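Local coordinates for response regulator receiver (Brucella melitensis biovar Abortus, PDB 4G97), which probably acts as a phosphorylation-controlled response regulator, joining a sigma-factor-like region to a CheY-like receiver domain in two-component signalling, at residues F99-V104 and E114-D119. Residues are numbered along the deposited sequence; the frame is centred on the assembly and turned at random.
Sequences FLLVAV and EILEVD
Leu101 reaches from helix 94-104 to two neighbours on helix 109-116, Ile115 and Leu116, and its CD1 methyl lies against both. CD1 lies 3.7 Å from Ile115 CG2 and 3.7 Å from Leu116 CG, so one methyl meets a branch of the first and the branch point of the second. Leu101 CD2 lies 4.1 Å from Ile115 CG2 and 4.2 Å from Ile115 CD1. A leucine suits this place because one methyl can touch both residues while the other stays on Ile115. In Ile115 the beta branch matters: CG1 stands anti to the carbonyl carbon (chi1 -73°), which leaves CG2 anti to the backbone N and turned against Leu101. This pair is the tight, buried part; Leu116, partly exposed, still offers Leu101 an apolar branch point and methyls on the more open side. Past Leu116 the helix ends and the solvent side begins: exposed Glu117, with positive phi, is the C' residue of a Schellman motif, its carboxylate salt-bridged to Arg58. The contact joins consecutive helices of the sigma-like, helix-turn-helix-related region. Helix 52-64 packs on Leu101 through Tyr57 and on Ile115 through Ile54 and Cys61, while Phe17 of helix 11-22 also touches Leu101.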
loop_
_atom_site.group_PDB
_atom_site.type_symbol
_atom_site.label_atom_id
_atom_site.label_comp_id
_atom_site.label_asym_id
_atom_site.label_seq_id
_atom_site.Cartn_x
_atom_site.Cartn_y
_atom_site.Cartn_z
ATOM N N PHE A 99 -0.410 -10.156 6.726
ATOM C CA PHE A 99 -1.492 -9.927 5.768
ATOM C C PHE A 99 -0.995 -9.173 4.536
ATOM O O PHE A 99 -1.381 -9.519 3.405
ATOM C CB PHE A 99 -2.662 -9.181 6.440
ATOM C CG PHE A 99 -3.983 -9.409 5.743
ATOM C CD1 PHE A 99 -4.810 -10.464 6.112
ATOM C CD2 PHE A 99 -4.399 -8.572 4.714
ATOM C CE1 PHE A 99 -6.019 -10.692 5.444
ATOM C CE2 PHE A 99 -5.612 -8.797 4.052
ATOM C CZ PHE A 99 -6.417 -9.849 4.428
ATOM N N LEU A 100 -0.101 -8.177 4.739
ATOM C CA LEU A 100 0.457 -7.399 3.630
ATOM C C LEU A 100 1.254 -8.304 2.685
ATOM O O LEU A 100 1.042 -8.239 1.483
ATOM C CB LEU A 100 1.301 -6.201 4.109
ATOM C CG LEU A 100 0.533 -4.992 4.717
ATOM C CD1 LEU A 100 1.494 -3.913 5.119
ATOM C CD2 LEU A 100 -0.468 -4.382 3.728
ATOM N N LEU A 101 2.094 -9.194 3.228
ATOM C CA LEU A 101 2.913 -10.134 2.436
ATOM C C LEU A 101 2.097 -11.033 1.537
ATOM O O LEU A 101 2.525 -11.325 0.423
ATOM C CB LEU A 101 3.835 -10.988 3.341
ATOM C CG LEU A 101 4.998 -10.248 4.015
ATOM C CD1 LEU A 101 5.581 -11.077 5.135
ATOM C CD2 LEU A 101 6.054 -9.808 3.004
ATOM N N VAL A 102 0.928 -11.481 2.019
ATOM C CA VAL A 102 0.046 -12.339 1.244
ATOM C C VAL A 102 -0.918 -11.536 0.368
ATOM O O VAL A 102 -0.908 -11.721 -0.846
ATOM C CB VAL A 102 -0.655 -13.464 2.078
ATOM C CG1 VAL A 102 0.360 -14.462 2.623
ATOM C CG2 VAL A 102 -1.483 -12.892 3.218
ATOM N N ALA A 103 -1.729 -10.628 0.968
ATOM C CA ALA A 103 -2.743 -9.842 0.238
ATOM C C ALA A 103 -2.171 -8.812 -0.693
ATOM O O ALA A 103 -2.714 -8.628 -1.782
ATOM C CB ALA A 103 -3.702 -9.176 1.203
ATOM N N VAL A 104 -1.087 -8.124 -0.298
ATOM C CA VAL A 104 -0.524 -7.111 -1.206
ATOM C C VAL A 104 0.659 -7.643 -2.003
ATOM O O VAL A 104 0.747 -7.386 -3.199
ATOM C CB VAL A 104 -0.163 -5.798 -0.462
ATOM C CG1 VAL A 104 0.379 -4.732 -1.422
ATOM C CG2 VAL A 104 -1.351 -5.266 0.340
ATOM N N GLU A 114 8.371 -17.888 5.814
ATOM C CA GLU A 114 9.825 -17.923 5.675
ATOM C C GLU A 114 10.371 -16.484 5.765
ATOM O O GLU A 114 11.363 -16.260 6.461
ATOM C CB GLU A 114 10.228 -18.615 4.364
ATOM C CG GLU A 114 11.737 -18.762 4.226
ATOM C CD GLU A 114 12.253 -19.227 2.883
ATOM O OE1 GLU A 114 11.430 -19.582 2.010
ATOM O OE2 GLU A 114 13.491 -19.235 2.702
ATOM N N ILE A 115 9.674 -15.491 5.122
ATOM C CA ILE A 115 10.054 -14.070 5.210
ATOM C C ILE A 115 10.023 -13.603 6.666
ATOM O O ILE A 115 10.958 -12.925 7.108
ATOM C CB ILE A 115 9.156 -13.172 4.301
ATOM C CG1 ILE A 115 9.521 -13.370 2.818
ATOM C CG2 ILE A 115 9.222 -11.692 4.710
ATOM C CD1 ILE A 115 8.520 -12.967 1.892
ATOM N N LEU A 116 8.950 -13.960 7.403
ATOM C CA LEU A 116 8.794 -13.537 8.799
ATOM C C LEU A 116 9.550 -14.393 9.826
ATOM O O LEU A 116 9.633 -13.989 10.985
ATOM C CB LEU A 116 7.324 -13.365 9.198
ATOM C CG LEU A 116 6.573 -12.186 8.577
ATOM C CD1 LEU A 116 5.109 -12.280 8.873
ATOM C CD2 LEU A 116 7.147 -10.829 9.023
ATOM N N GLU A 117 10.122 -15.538 9.399
ATOM C CA GLU A 117 10.922 -16.449 10.247
ATOM C C GLU A 117 10.075 -17.049 11.371
ATOM O O GLU A 117 10.436 -16.967 12.545
ATOM C CB GLU A 117 12.184 -15.758 10.812
ATOM C CG GLU A 117 13.134 -15.210 9.765
ATOM C CD GLU A 117 14.495 -14.781 10.270
ATOM O OE1 GLU A 117 14.618 -14.440 11.469
ATOM O OE2 GLU A 117 15.434 -14.736 9.446
ATOM N N VAL A 118 8.920 -17.607 10.988
ATOM C CA VAL A 118 7.942 -18.251 11.865
ATOM C C VAL A 118 7.535 -19.553 11.194
ATOM O O VAL A 118 7.684 -19.677 9.971
ATOM C CB VAL A 118 6.693 -17.358 12.188
ATOM C CG1 VAL A 118 7.080 -16.107 12.973
ATOM C CG2 VAL A 118 5.904 -16.990 10.933
ATOM N N ASP A 119 7.031 -20.522 11.989
ATOM C CA ASP A 119 6.533 -21.805 11.487
ATOM C C ASP A 119 5.192 -21.545 10.818
ATOM O O ASP A 119 4.511 -20.583 11.194
ATOM C CB ASP A 119 6.354 -22.789 12.639
#